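Local coordinates for protein GDP-6-deoxy-D-mannose reductase (Pseudomonas aeruginosa, PDB 6X3B) that probably reduces GDP-4-dehydro-6-deoxy-D-mannose to GDP-rhamnose with NADPH as cofactor, a step in making the lipopolysaccharide O-antigen of the bacterial outer membrane, at residues 100-109 and 154-165; 175-183 and 221-232. All coordinates share one frame; numbering follows the deposited sequence.

Interaction 1: 100-109 and 154-165; sequences NLLGTLNLLQ and SKLAAESLCLQW. With NDP (NADPH dihydro-nicotinamide-adenine-dinucleotide phosphate), chain E.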
loop_
_atom_site.group_PDB
_atom_site.type_symbol
_atom_site.label_atom_id
_atom_site.label_comp_id
_atom_site.label_asym_id
_atom_site.label_seq_id
_atom_site.Cartn_x
_atom_site.Cartn_y
_atom_site.Cartn_z
ATOM N N ASN A 100 -4.460 -9.731 6.589
ATOM C CA ASN A 100 -4.569 -9.450 5.169
ATOM C C ASN A 100 -3.217 -9.184 4.527
ATOM O O ASN A 100 -3.022 -9.503 3.345
ATOM C CB ASN A 100 -5.512 -8.286 4.928
ATOM C CG ASN A 100 -6.969 -8.654 5.193
ATOM O OD1 ASN A 100 -7.293 -9.820 5.453
ATOM N ND2 ASN A 100 -7.850 -7.659 5.133
ATOM N N LEU A 101 -2.262 -8.631 5.269
ATOM C CA LEU A 101 -0.965 -8.339 4.669
ATOM C C LEU A 101 0.075 -9.374 5.065
ATOM O O LEU A 101 0.689 -10.009 4.199
ATOM C CB LEU A 101 -0.489 -6.928 5.057
ATOM C CG LEU A 101 0.870 -6.560 4.471
ATOM C CD1 LEU A 101 0.781 -6.548 2.937
ATOM C CD2 LEU A 101 1.257 -5.176 4.993
ATOM N N LEU A 102 0.297 -9.549 6.373
ATOM C CA LEU A 102 1.269 -10.546 6.805
ATOM C C LEU A 102 0.801 -11.957 6.454
ATOM O O LEU A 102 1.625 -12.828 6.167
ATOM C CB LEU A 102 1.540 -10.406 8.305
ATOM C CG LEU A 102 2.565 -9.312 8.663
ATOM C CD1 LEU A 102 3.903 -9.614 7.993
ATOM C CD2 LEU A 102 2.102 -7.929 8.233
ATOM N N GLY A 103 -0.511 -12.199 6.469
ATOM C CA GLY A 103 -1.010 -13.499 6.041
ATOM C C GLY A 103 -0.736 -13.756 4.567
ATOM O O GLY A 103 -0.372 -14.868 4.172
ATOM N N THR A 104 -0.900 -12.728 3.738
ATOM C CA THR A 104 -0.559 -12.870 2.328
ATOM C C THR A 104 0.932 -13.130 2.151
ATOM O O THR A 104 1.337 -13.990 1.353
ATOM C CB THR A 104 -1.007 -11.624 1.580
ATOM O OG1 THR A 104 -2.439 -11.575 1.629
ATOM C CG2 THR A 104 -0.517 -11.657 0.115
ATOM N N LEU A 105 1.764 -12.437 2.927
ATOM C CA LEU A 105 3.197 -12.687 2.864
ATOM C C LEU A 105 3.526 -14.111 3.287
ATOM O O LEU A 105 4.360 -14.777 2.656
ATOM C CB LEU A 105 3.951 -11.696 3.741
ATOM C CG LEU A 105 5.444 -12.022 3.884
ATOM C CD1 LEU A 105 6.229 -11.827 2.553
ATOM C CD2 LEU A 105 6.060 -11.199 4.999
ATOM N N ASN A 106 2.899 -14.601 4.367
ATOM C CA ASN A 106 3.174 -15.974 4.770
ATOM C C ASN A 106 2.788 -16.949 3.668
ATOM O O ASN A 106 3.526 -17.900 3.384
ATOM C CB ASN A 106 2.441 -16.320 6.074
ATOM C CG ASN A 106 2.995 -15.576 7.262
ATOM O OD1 ASN A 106 4.158 -15.157 7.259
ATOM N ND2 ASN A 106 2.169 -15.411 8.298
ATOM N N LEU A 107 1.633 -16.735 3.039
ATOM C CA LEU A 107 1.237 -17.589 1.917
ATOM C C LEU A 107 2.263 -17.538 0.785
ATOM O O LEU A 107 2.658 -18.573 0.238
ATOM C CB LEU A 107 -0.133 -17.162 1.411
ATOM C CG LEU A 107 -0.614 -17.836 0.133
ATOM C CD1 LEU A 107 -0.828 -19.333 0.391
ATOM C CD2 LEU A 107 -1.903 -17.143 -0.284
ATOM N N LEU A 108 2.688 -16.332 0.399
ATOM C CA LEU A 108 3.661 -16.205 -0.685
ATOM C C LEU A 108 4.949 -16.950 -0.353
ATOM O O LEU A 108 5.469 -17.708 -1.180
ATOM C CB LEU A 108 3.930 -14.719 -0.943
ATOM C CG LEU A 108 2.744 -13.961 -1.562
ATOM C CD1 LEU A 108 2.981 -12.434 -1.480
ATOM C CD2 LEU A 108 2.538 -14.400 -3.026
ATOM N N GLN A 109 5.443 -16.802 0.884
ATOM C CA GLN A 109 6.685 -17.471 1.269
ATOM C C GLN A 109 6.531 -18.989 1.300
ATOM O O GLN A 109 7.462 -19.721 0.919
ATOM C CB GLN A 109 7.155 -16.952 2.625
ATOM C CG GLN A 109 7.489 -15.484 2.554
ATOM C CD GLN A 109 8.164 -14.998 3.788
ATOM O OE1 GLN A 109 7.647 -15.179 4.908
ATOM N NE2 GLN A 109 9.311 -14.348 3.612
ATOM N N SER A 154 -5.313 -2.238 4.080
ATOM C CA SER A 154 -4.668 -3.549 4.030
ATOM C C SER A 154 -4.768 -4.186 2.648
ATOM O O SER A 154 -3.835 -4.878 2.227
ATOM C CB SER A 154 -5.273 -4.476 5.094
ATOM O OG SER A 154 -6.537 -4.978 4.681
ATOM N N LYS A 155 -5.858 -3.939 1.910
ATOM C CA LYS A 155 -5.960 -4.491 0.561
ATOM C C LYS A 155 -4.957 -3.833 -0.384
ATOM O O LYS A 155 -4.288 -4.518 -1.160
ATOM C CB LYS A 155 -7.378 -4.330 0.008
ATOM C CG LYS A 155 -8.467 -4.979 0.823
ATOM C CD LYS A 155 -8.284 -6.502 0.939
ATOM C CE LYS A 155 -9.155 -7.220 -0.066
ATOM N NZ LYS A 155 -8.912 -8.675 -0.036
ATOM N N LEU A 156 -4.825 -2.509 -0.320
ATOM C CA LEU A 156 -3.862 -1.823 -1.181
ATOM C C LEU A 156 -2.437 -2.225 -0.833
ATOM O O LEU A 156 -1.593 -2.412 -1.725
ATOM C CB LEU A 156 -4.030 -0.298 -1.049
ATOM C CG LEU A 156 -3.301 0.594 -2.056
ATOM C CD1 LEU A 156 -3.780 0.241 -3.470
ATOM C CD2 LEU A 156 -3.543 2.083 -1.748
ATOM N N ALA A 157 -2.144 -2.361 0.464
ATOM C CA ALA A 157 -0.819 -2.802 0.867
ATOM C C ALA A 157 -0.530 -4.210 0.336
ATOM O O ALA A 157 0.573 -4.491 -0.150
ATOM C CB ALA A 157 -0.693 -2.749 2.390
ATOM N N ALA A 158 -1.510 -5.110 0.409
ATOM C CA ALA A 158 -1.267 -6.470 -0.074
ATOM C C ALA A 158 -1.133 -6.516 -1.597
ATOM O O ALA A 158 -0.377 -7.335 -2.125
ATOM C CB ALA A 158 -2.398 -7.383 0.387
ATOM N N GLU A 159 -1.884 -5.673 -2.314
ATOM C CA GLU A 159 -1.685 -5.508 -3.756
ATOM C C GLU A 159 -0.225 -5.214 -4.069
ATOM O O GLU A 159 0.397 -5.878 -4.906
ATOM C CB GLU A 159 -2.537 -4.350 -4.287
ATOM C CG GLU A 159 -4.023 -4.560 -4.457
ATOM C CD GLU A 159 -4.658 -3.365 -5.172
ATOM O OE1 GLU A 159 -3.903 -2.590 -5.811
ATOM O OE2 GLU A 159 -5.892 -3.191 -5.129
ATOM N N SER A 160 0.327 -4.193 -3.406
ATOM C CA SER A 160 1.712 -3.779 -3.634
ATOM C C SER A 160 2.677 -4.920 -3.351
ATOM O O SER A 160 3.596 -5.193 -4.142
ATOM C CB SER A 160 2.049 -2.578 -2.736
ATOM O OG SER A 160 1.099 -1.559 -2.905
ATOM N N LEU A 161 2.479 -5.596 -2.215
ATOM C CA LEU A 161 3.309 -6.736 -1.856
ATOM C C LEU A 161 3.269 -7.809 -2.943
ATOM O O LEU A 161 4.321 -8.248 -3.438
ATOM C CB LEU A 161 2.856 -7.314 -0.505
ATOM C CG LEU A 161 3.588 -8.605 -0.105
ATOM C CD1 LEU A 161 5.078 -8.316 0.150
ATOM C CD2 LEU A 161 2.930 -9.261 1.133
ATOM N N CYS A 162 2.061 -8.241 -3.335
ATOM C CA CYS A 162 1.973 -9.286 -4.364
ATOM C C CYS A 162 2.647 -8.853 -5.665
ATOM O O CYS A 162 3.360 -9.641 -6.299
ATOM C CB CYS A 162 0.521 -9.649 -4.626
ATOM S SG CYS A 162 -0.206 -10.510 -3.215
ATOM N N LEU A 163 2.435 -7.608 -6.076
ATOM C CA LEU A 163 3.054 -7.155 -7.313
ATOM C C LEU A 163 4.559 -7.042 -7.169
ATOM O O LEU A 163 5.292 -7.304 -8.134
ATOM C CB LEU A 163 2.450 -5.823 -7.748
ATOM C CG LEU A 163 0.992 -5.895 -8.194
ATOM C CD1 LEU A 163 0.381 -4.511 -8.262
ATOM C CD2 LEU A 163 0.865 -6.638 -9.545
ATOM N N GLN A 164 5.036 -6.665 -5.979
ATOM C CA GLN A 164 6.473 -6.675 -5.712
ATOM C C GLN A 164 7.040 -8.081 -5.814
ATOM O O GLN A 164 8.138 -8.274 -6.360
ATOM C CB GLN A 164 6.767 -6.085 -4.334
ATOM C CG GLN A 164 8.243 -6.046 -3.948
ATOM C CD GLN A 164 8.635 -7.141 -2.970
ATOM O OE1 GLN A 164 9.490 -7.987 -3.271
ATOM N NE2 GLN A 164 8.000 -7.151 -1.804
ATOM N N TRP A 165 6.293 -9.079 -5.318
ATOM C CA TRP A 165 6.717 -10.467 -5.455
ATOM C C TRP A 165 6.799 -10.873 -6.917
ATOM O O TRP A 165 7.694 -11.628 -7.311
ATOM C CB TRP A 165 5.766 -11.401 -4.695
ATOM C CG TRP A 165 6.283 -11.586 -3.351
ATOM C CD1 TRP A 165 6.431 -10.611 -2.392
ATOM C CD2 TRP A 165 6.826 -12.782 -2.801
ATOM N NE1 TRP A 165 7.002 -11.148 -1.261
ATOM C CE2 TRP A 165 7.260 -12.479 -1.488
ATOM C CE3 TRP A 165 6.974 -14.095 -3.281
ATOM C CZ2 TRP A 165 7.821 -13.441 -0.648
ATOM C CZ3 TRP A 165 7.540 -15.046 -2.450
ATOM C CH2 TRP A 165 7.961 -14.720 -1.157
HETATM P PA NDP E . -15.462 -14.038 3.744
HETATM O O1A NDP E . -15.187 -13.197 4.945
HETATM O O2A NDP E . -16.854 -14.520 3.515
HETATM O O5B NDP E . -14.460 -15.287 3.726
HETATM C C5B NDP E . -13.117 -15.116 4.240
HETATM C C4B NDP E . -12.379 -16.426 4.130
HETATM O O4B NDP E . -11.024 -16.256 4.620
HETATM C C3B NDP E . -12.971 -17.601 4.923
HETATM O O3B NDP E . -12.918 -18.804 4.167
HETATM C C2B NDP E . -12.082 -17.657 6.160
HETATM O O2B NDP E . -12.029 -18.983 6.680
HETATM C C1B NDP E . -10.739 -17.263 5.561
HETATM N N9A NDP E . -9.789 -16.743 6.534
HETATM C C8A NDP E . -9.944 -15.632 7.325
HETATM N N7A NDP E . -8.923 -15.410 8.113
HETATM C C5A NDP E . -8.038 -16.439 7.827
HETATM C C6A NDP E . -6.767 -16.768 8.331
HETATM N N6A NDP E . -6.175 -16.036 9.271
HETATM N N1A NDP E . -6.148 -17.865 7.834
HETATM C C2A NDP E . -6.782 -18.573 6.891
HETATM N N3A NDP E . -7.975 -18.362 6.340
HETATM C C4A NDP E . -8.561 -17.269 6.855
HETATM O O3 NDP E . -14.985 -13.244 2.437
HETATM P PN NDP E . -15.697 -13.055 1.015
HETATM O O1N NDP E . -15.819 -14.393 0.366
HETATM O O2N NDP E . -16.933 -12.243 1.206
HETATM O O5D NDP E . -14.604 -12.182 0.234
HETATM C C5D NDP E . -13.643 -12.861 -0.610
HETATM C C4D NDP E . -12.606 -11.867 -1.072
HETATM O O4D NDP E . -13.258 -10.832 -1.851
HETATM C C3D NDP E . -11.838 -11.141 0.042
HETATM O O3D NDP E . -10.473 -10.962 -0.308
HETATM C C2D NDP E . -12.593 -9.817 0.136
HETATM O O2D NDP E . -11.801 -8.766 0.668
HETATM C C1D NDP E . -12.962 -9.563 -1.321
HETATM N N1N NDP E . -14.166 -8.692 -1.462
HETATM C C2N NDP E . -15.417 -9.162 -1.164
HETATM C C3N NDP E . -16.543 -8.433 -1.431
HETATM C C7N NDP E . -17.826 -8.888 -0.848
HETATM O O7N NDP E . -18.844 -8.207 -1.001
HETATM N N7N NDP E . -17.838 -10.030 -0.175
HETATM C C4N NDP E . -16.415 -7.223 -2.292
HETATM C C5N NDP E . -15.026 -6.785 -2.503
HETATM C C6N NDP E . -14.035 -7.395 -1.895
HETATM P P2B NDP E . -12.644 -19.054 8.171
HETATM O O1X NDP E . -12.521 -20.501 8.596
HETATM O O2X NDP E . -11.817 -18.131 9.041
HETATM O O3X NDP E . -14.087 -18.605 8.076
#

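Interaction 2: 175-183 and 221-232; sequences VARPFNHIG and DFLDVQDVLSAY. With NDP (NADPH dihydro-nicotinamide-adenine-dinucleotide phosphate), chain E.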
loop_
_atom_site.group_PDB
_atom_site.type_symbol
_atom_site.label_atom_id
_atom_site.label_comp_id
_atom_site.label_asym_id
_atom_site.label_seq_id
_atom_site.Cartn_x
_atom_site.Cartn_y
_atom_site.Cartn_z
ATOM N N VAL A 175 -3.826 -8.667 -10.166
ATOM C CA VAL A 175 -4.633 -8.066 -9.117
ATOM C C VAL A 175 -6.010 -7.765 -9.690
ATOM O O VAL A 175 -6.132 -7.153 -10.760
ATOM C CB VAL A 175 -3.978 -6.792 -8.547
ATOM C CG1 VAL A 175 -4.975 -6.050 -7.683
ATOM C CG2 VAL A 175 -2.762 -7.158 -7.727
ATOM N N ALA A 176 -7.043 -8.191 -8.978
ATOM C CA ALA A 176 -8.407 -7.836 -9.312
ATOM C C ALA A 176 -8.963 -6.935 -8.221
ATOM O O ALA A 176 -8.764 -7.213 -7.036
ATOM C CB ALA A 176 -9.278 -9.084 -9.446
ATOM N N ARG A 177 -9.683 -5.876 -8.618
ATOM C CA ARG A 177 -10.405 -4.985 -7.695
ATOM C C ARG A 177 -11.900 -5.129 -7.945
ATOM O O ARG A 177 -12.480 -4.387 -8.750
ATOM C CB ARG A 177 -9.974 -3.520 -7.855
ATOM C CG ARG A 177 -8.530 -3.266 -7.423
ATOM C CD ARG A 177 -8.045 -1.857 -7.794
ATOM N NE ARG A 177 -6.732 -1.599 -7.221
ATOM C CZ ARG A 177 -6.000 -0.526 -7.511
ATOM N NH1 ARG A 177 -6.457 0.363 -8.393
ATOM N NH2 ARG A 177 -4.820 -0.343 -6.927
ATOM N N PRO A 178 -12.567 -6.089 -7.318
ATOM C CA PRO A 178 -14.006 -6.248 -7.549
ATOM C C PRO A 178 -14.786 -5.180 -6.811
ATOM O O PRO A 178 -14.425 -4.769 -5.701
ATOM C CB PRO A 178 -14.303 -7.636 -6.975
ATOM C CG PRO A 178 -13.254 -7.788 -5.872
ATOM C CD PRO A 178 -12.019 -7.129 -6.427
ATOM N N PHE A 179 -15.868 -4.730 -7.438
ATOM C CA PHE A 179 -16.755 -3.792 -6.768
ATOM C C PHE A 179 -17.856 -4.603 -6.075
ATOM O O PHE A 179 -17.590 -5.721 -5.622
ATOM C CB PHE A 179 -17.251 -2.740 -7.776
ATOM C CG PHE A 179 -16.171 -1.718 -8.160
ATOM C CD1 PHE A 179 -14.956 -2.137 -8.686
ATOM C CD2 PHE A 179 -16.363 -0.357 -7.954
ATOM C CE1 PHE A 179 -13.955 -1.216 -9.038
ATOM C CE2 PHE A 179 -15.381 0.570 -8.305
ATOM C CZ PHE A 179 -14.166 0.138 -8.841
ATOM N N ASN A 180 -19.038 -4.013 -5.909
ATOM C CA ASN A 180 -20.130 -4.661 -5.131
ATOM C C ASN A 180 -20.502 -6.045 -5.681
ATOM O O ASN A 180 -20.635 -6.184 -6.902
ATOM C CB ASN A 180 -21.326 -3.730 -4.937
ATOM C CG ASN A 180 -21.006 -2.592 -3.992
ATOM O OD1 ASN A 180 -20.256 -1.688 -4.341
ATOM N ND2 ASN A 180 -21.557 -2.640 -2.791
ATOM N N HIS A 181 -20.681 -7.014 -4.820
ATOM C CA HIS A 181 -21.072 -8.410 -5.148
ATOM C C HIS A 181 -22.520 -8.641 -4.715
ATOM O O HIS A 181 -22.934 -8.056 -3.706
ATOM C CB HIS A 181 -20.302 -9.420 -4.283
ATOM C CG HIS A 181 -18.864 -9.639 -4.605
ATOM N ND1 HIS A 181 -17.991 -8.606 -4.825
ATOM C CD2 HIS A 181 -18.130 -10.768 -4.668
ATOM C CE1 HIS A 181 -16.787 -9.083 -5.046
ATOM N NE2 HIS A 181 -16.847 -10.406 -4.951
ATOM N N ILE A 182 -23.234 -9.484 -5.395
ATOM C CA ILE A 182 -24.611 -9.898 -5.004
ATOM C C ILE A 182 -24.645 -11.426 -5.085
ATOM O O ILE A 182 -24.267 -11.962 -6.135
ATOM C CB ILE A 182 -25.698 -9.271 -5.896
ATOM C CG1 ILE A 182 -25.683 -7.743 -5.848
ATOM C CG2 ILE A 182 -27.062 -9.820 -5.513
ATOM C CD1 ILE A 182 -26.746 -7.102 -6.704
ATOM N N GLY A 183 -25.025 -12.096 -3.997
ATOM C CA GLY A 183 -25.123 -13.537 -4.045
ATOM C C GLY A 183 -25.615 -14.137 -2.745
ATOM O O GLY A 183 -25.566 -13.516 -1.682
ATOM N N ASP A 221 -21.941 0.056 -8.038
ATOM C CA ASP A 221 -21.674 -0.843 -9.158
ATOM C C ASP A 221 -21.734 -2.283 -8.638
ATOM O O ASP A 221 -20.860 -2.693 -7.868
ATOM C CB ASP A 221 -20.303 -0.525 -9.749
ATOM C CG ASP A 221 -20.013 -1.289 -11.018
ATOM O OD1 ASP A 221 -20.418 -2.481 -11.092
ATOM O OD2 ASP A 221 -19.357 -0.703 -11.935
ATOM N N PHE A 222 -22.735 -3.056 -9.086
ATOM C CA PHE A 222 -22.967 -4.430 -8.640
ATOM C C PHE A 222 -22.706 -5.468 -9.729
ATOM O O PHE A 222 -23.031 -5.252 -10.900
ATOM C CB PHE A 222 -24.419 -4.628 -8.173
ATOM C CG PHE A 222 -24.780 -3.855 -6.936
ATOM C CD1 PHE A 222 -24.592 -4.409 -5.680
ATOM C CD2 PHE A 222 -25.359 -2.593 -7.032
ATOM C CE1 PHE A 222 -24.940 -3.689 -4.531
ATOM C CE2 PHE A 222 -25.702 -1.882 -5.893
ATOM C CZ PHE A 222 -25.488 -2.428 -4.649
ATOM N N LEU A 223 -22.184 -6.630 -9.310
ATOM C CA LEU A 223 -22.112 -7.841 -10.119
ATOM C C LEU A 223 -22.657 -9.027 -9.334
ATOM O O LEU A 223 -22.455 -9.129 -8.119
ATOM C CB LEU A 223 -20.665 -8.162 -10.532
ATOM C CG LEU A 223 -19.998 -7.284 -11.588
ATOM C CD1 LEU A 223 -18.513 -7.615 -11.651
ATOM C CD2 LEU A 223 -20.664 -7.513 -12.939
ATOM N N ASP A 224 -23.316 -9.951 -10.032
ATOM C CA ASP A 224 -23.557 -11.257 -9.437
ATOM C C ASP A 224 -22.229 -11.925 -9.117
ATOM O O ASP A 224 -21.259 -11.800 -9.871
ATOM C CB ASP A 224 -24.355 -12.165 -10.384
ATOM C CG ASP A 224 -24.919 -13.382 -9.664
ATOM O OD1 ASP A 224 -24.215 -14.407 -9.547
ATOM O OD2 ASP A 224 -26.061 -13.289 -9.186
ATOM N N VAL A 225 -22.188 -12.660 -8.000
ATOM C CA VAL A 225 -20.958 -13.351 -7.611
ATOM C C VAL A 225 -20.463 -14.277 -8.719
ATOM O O VAL A 225 -19.256 -14.492 -8.864
ATOM C CB VAL A 225 -21.177 -14.110 -6.283
ATOM C CG1 VAL A 225 -22.282 -15.154 -6.423
ATOM C CG2 VAL A 225 -19.873 -14.738 -5.777
ATOM N N GLN A 226 -21.375 -14.836 -9.517
ATOM C CA GLN A 226 -20.943 -15.719 -10.599
ATOM C C GLN A 226 -20.218 -14.953 -11.705
ATOM O O GLN A 226 -19.293 -15.492 -12.331
ATOM C CB GLN A 226 -22.137 -16.471 -11.184
ATOM C CG GLN A 226 -21.721 -17.390 -12.335
ATOM C CD GLN A 226 -22.871 -18.192 -12.901
ATOM O OE1 GLN A 226 -23.545 -18.924 -12.174
ATOM N NE2 GLN A 226 -23.100 -18.064 -14.209
ATOM N N ASP A 227 -20.624 -13.710 -11.973
ATOM C CA ASP A 227 -19.883 -12.913 -12.949
ATOM C C ASP A 227 -18.525 -12.509 -12.395
ATOM O O ASP A 227 -17.538 -12.447 -13.142
ATOM C CB ASP A 227 -20.690 -11.684 -13.364
ATOM C CG ASP A 227 -21.774 -12.018 -14.374
ATOM O OD1 ASP A 227 -21.578 -12.968 -15.166
ATOM O OD2 ASP A 227 -22.821 -11.345 -14.375
ATOM N N VAL A 228 -18.455 -12.254 -11.080
ATOM C CA VAL A 228 -17.174 -11.972 -10.441
ATOM C C VAL A 228 -16.247 -13.172 -10.567
ATOM O O VAL A 228 -15.073 -13.033 -10.924
ATOM C CB VAL A 228 -17.382 -11.577 -8.969
ATOM C CG1 VAL A 228 -16.037 -11.386 -8.288
ATOM C CG2 VAL A 228 -18.224 -10.318 -8.868
ATOM N N LEU A 229 -16.759 -14.372 -10.254
ATOM C CA LEU A 229 -15.953 -15.580 -10.398
ATOM C C LEU A 229 -15.457 -15.761 -11.821
ATOM O O LEU A 229 -14.321 -16.198 -12.045
ATOM C CB LEU A 229 -16.767 -16.806 -10.002
ATOM C CG LEU A 229 -17.104 -16.820 -8.531
ATOM C CD1 LEU A 229 -17.945 -18.048 -8.258
ATOM C CD2 LEU A 229 -15.794 -16.828 -7.769
ATOM N N SER A 230 -16.324 -15.525 -12.793
ATOM C CA SER A 230 -15.930 -15.782 -14.170
ATOM C C SER A 230 -14.834 -14.817 -14.595
ATOM O O SER A 230 -13.927 -15.181 -15.353
ATOM C CB SER A 230 -17.152 -15.676 -15.080
ATOM O OG SER A 230 -16.767 -15.553 -16.436
ATOM N N ALA A 231 -14.882 -13.593 -14.071
ATOM C CA ALA A 231 -13.808 -12.639 -14.316
ATOM C C ALA A 231 -12.490 -13.134 -13.748
ATOM O O ALA A 231 -11.452 -12.969 -14.385
ATOM C CB ALA A 231 -14.180 -11.273 -13.723
ATOM N N TYR A 232 -12.497 -13.735 -12.536
ATOM C CA TYR A 232 -11.235 -14.207 -11.950
ATOM C C TYR A 232 -10.627 -15.329 -12.779
ATOM O O TYR A 232 -9.404 -15.376 -12.989
ATOM C CB TYR A 232 -11.432 -14.709 -10.508
ATOM C CG TYR A 232 -11.885 -13.668 -9.507
ATOM C CD1 TYR A 232 -11.878 -12.306 -9.819
ATOM C CD2 TYR A 232 -12.337 -14.060 -8.250
ATOM C CE1 TYR A 232 -12.326 -11.353 -8.895
ATOM C CE2 TYR A 232 -12.776 -13.133 -7.311
ATOM C CZ TYR A 232 -12.769 -11.778 -7.631
ATOM O OH TYR A 232 -13.201 -10.834 -6.717
HETATM P PA NDP E . -15.462 -14.038 3.744
HETATM O O1A NDP E . -15.187 -13.197 4.945
HETATM O O2A NDP E . -16.854 -14.520 3.515
HETATM O O5B NDP E . -14.460 -15.287 3.726
HETATM C C5B NDP E . -13.117 -15.116 4.240
HETATM C C4B NDP E . -12.379 -16.426 4.130
HETATM O O4B NDP E . -11.024 -16.256 4.620
HETATM C C3B NDP E . -12.971 -17.601 4.923
HETATM O O3B NDP E . -12.918 -18.804 4.167
HETATM C C2B NDP E . -12.082 -17.657 6.160
HETATM O O2B NDP E . -12.029 -18.983 6.680
HETATM C C1B NDP E . -10.739 -17.263 5.561
HETATM N N9A NDP E . -9.789 -16.743 6.534
HETATM C C8A NDP E . -9.944 -15.632 7.325
HETATM N N7A NDP E . -8.923 -15.410 8.113
HETATM C C5A NDP E . -8.038 -16.439 7.827
HETATM C C6A NDP E . -6.767 -16.768 8.331
HETATM N N6A NDP E . -6.175 -16.036 9.271
HETATM N N1A NDP E . -6.148 -17.865 7.834
HETATM C C2A NDP E . -6.782 -18.573 6.891
HETATM N N3A NDP E . -7.975 -18.362 6.340
HETATM C C4A NDP E . -8.561 -17.269 6.855
HETATM O O3 NDP E . -14.985 -13.244 2.437
HETATM P PN NDP E . -15.697 -13.055 1.015
HETATM O O1N NDP E . -15.819 -14.393 0.366
HETATM O O2N NDP E . -16.933 -12.243 1.206
HETATM O O5D NDP E . -14.604 -12.182 0.234
HETATM C C5D NDP E . -13.643 -12.861 -0.610
HETATM C C4D NDP E . -12.606 -11.867 -1.072
HETATM O O4D NDP E . -13.258 -10.832 -1.851
HETATM C C3D NDP E . -11.838 -11.141 0.042
HETATM O O3D NDP E . -10.473 -10.962 -0.308
HETATM C C2D NDP E . -12.593 -9.817 0.136
HETATM O O2D NDP E . -11.801 -8.766 0.668
HETATM C C1D NDP E . -12.962 -9.563 -1.321
HETATM N N1N NDP E . -14.166 -8.692 -1.462
HETATM C C2N NDP E . -15.417 -9.162 -1.164
HETATM C C3N NDP E . -16.543 -8.433 -1.431
HETATM C C7N NDP E . -17.826 -8.888 -0.848
HETATM O O7N NDP E . -18.844 -8.207 -1.001
HETATM N N7N NDP E . -17.838 -10.030 -0.175
HETATM C C4N NDP E . -16.415 -7.223 -2.292
HETATM C C5N NDP E . -15.026 -6.785 -2.503
HETATM C C6N NDP E . -14.035 -7.395 -1.895
HETATM P P2B NDP E . -12.644 -19.054 8.171
HETATM O O1X NDP E . -12.521 -20.501 8.596
HETATM O O2X NDP E . -11.817 -18.131 9.041
HETATM O O3X NDP E . -14.087 -18.605 8.076
HETATM O O HOH W 1 -19.594 0.074 -6.231
HETATM O O HOH W 2 -14.278 -11.438 -4.573
#

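Interaction 1: 100-109 and 154-165
Two nearly parallel helices of the Rossmann-type fold, the second carrying the Tyr-x-x-x-Lys pair (Tyr151, Lys155) that bonds the cofactor as in short-chain dehydrogenase/reductase relatives, meet where Leu161 of 154-165 enters, as a knob, the hole formed by Leu101, Thr104, Leu105 and Leu108 of 100-109. The axes cross at -24° and come within 8.9 Å. CG of Leu161 stands anti to the backbone N (chi1 174°), which places CD2 3.7 Å from CB of Leu105. Towards the N-terminal ends small residues let the helices close up: Leu101 lays CD1 on the backbone of Ala158, 3.6 Å from its CA. Thr104 puts its methyl CG2 against SG of Cys162 at 3.5 Å, while its OG1 bonds the carbonyl oxygen of Asn100 and His79.

At the far end CB of Leu108 sits over one face of the Trp165 indole, 3.7 Å from the centroid of the six-membered ring, in a CH-pi contact. At the other end, Asn100 ND2 gives Ser154 OG a nearly straight bond of 3.0 Å, lying in the amide plane; the backbone N of Gln83 holds OD1, and Ser154 OG is also bonded to the carbonyl oxygen of Tyr151.

Lys155 leaves its helix on the side away from 100-109, but its chain bends at chi2 and chi3, back past Asn100. Its NZ, 2.8 Å from O3D of NADPH, grips both hydroxyls of the nicotinamide ribose and the carbonyl oxygen of Ile123, so an apolar seam ends in bonds that fix the ribose against the helix end.

Interaction 2: 175-183 and 221-232
The imidazole of His181 lies between Val228 and the nicotinamide end of NADPH. CG2 of Val228 sits over the centre of one face in a CH-pi contact, 4.1 Å from the centroid; the dihydronicotinamide lies over the opposite face, offset toward its rim, and C4N comes 3.3 Å from ND1 of the histidine. Two polar atoms set the ring's rotation. ND1 donates to the carbonyl oxygen of Phe179, close to both the carbonyl and ring planes, while NE2 meets a water that also bonds Tyr232 OH and O4D of the cofactor. With CG of His181 beside its own backbone N (chi1 -74°), the ring reaches from the strand into this slot.

Tyr232 rises from the helix 225-232, crossing Pro178 at about a right angle. Pro178 meets the edge of the phenol at its hydroxyl, CG 3.2 Å from OH of Tyr232, and Ala176, with only a methyl, lets the ring lie close to the strand.

Asn180, Ile182 and Phe222 share the face of the sheet opposite His181. CB of Asn180 and CG1 of Ile182 approach the Phe222 ring obliquely, the amide plane of Asn180 turned 59° from it. A water connects Asn180 OD1 to the backbone N of Asp221.

Parallel backbone pairing underlies all this: Leu223 N donates to Asn180 O at 2.9 Å, Ile182 N to Leu223 O, and Val225 N to Ile182 O as the helix starts. Asp224 is the N-cap; OD1 accepts from Gln226 N, while OD2 is bonded by Ser309 OG. Paired parallel strands, one running directly into a helix, flank the nicotinamide site in this Rossmann-type fold.

Both contacts are buried and both touch NADPH, but they build different parts of the fold. Interaction 1 joins two helices through leucines, alanines and an indole, and near its N-terminal ends it also packs against the second subunit, where Leu101 and Ala157 each meet their own counterparts. Interaction 2, nearer the centre of the chain, joins strand to strand and strand to helix, so backbone hydrogen bonds and ordered waters do more of the work. Interaction 1 grips the hydroxyls of the nicotinamide ribose directly; interaction 2 stacks on the nicotinamide and reaches the ribose ring oxygen through a water. The salt bridge from Glu159 OE1 to Arg177 NH2, 2.7 Å, ties the two together.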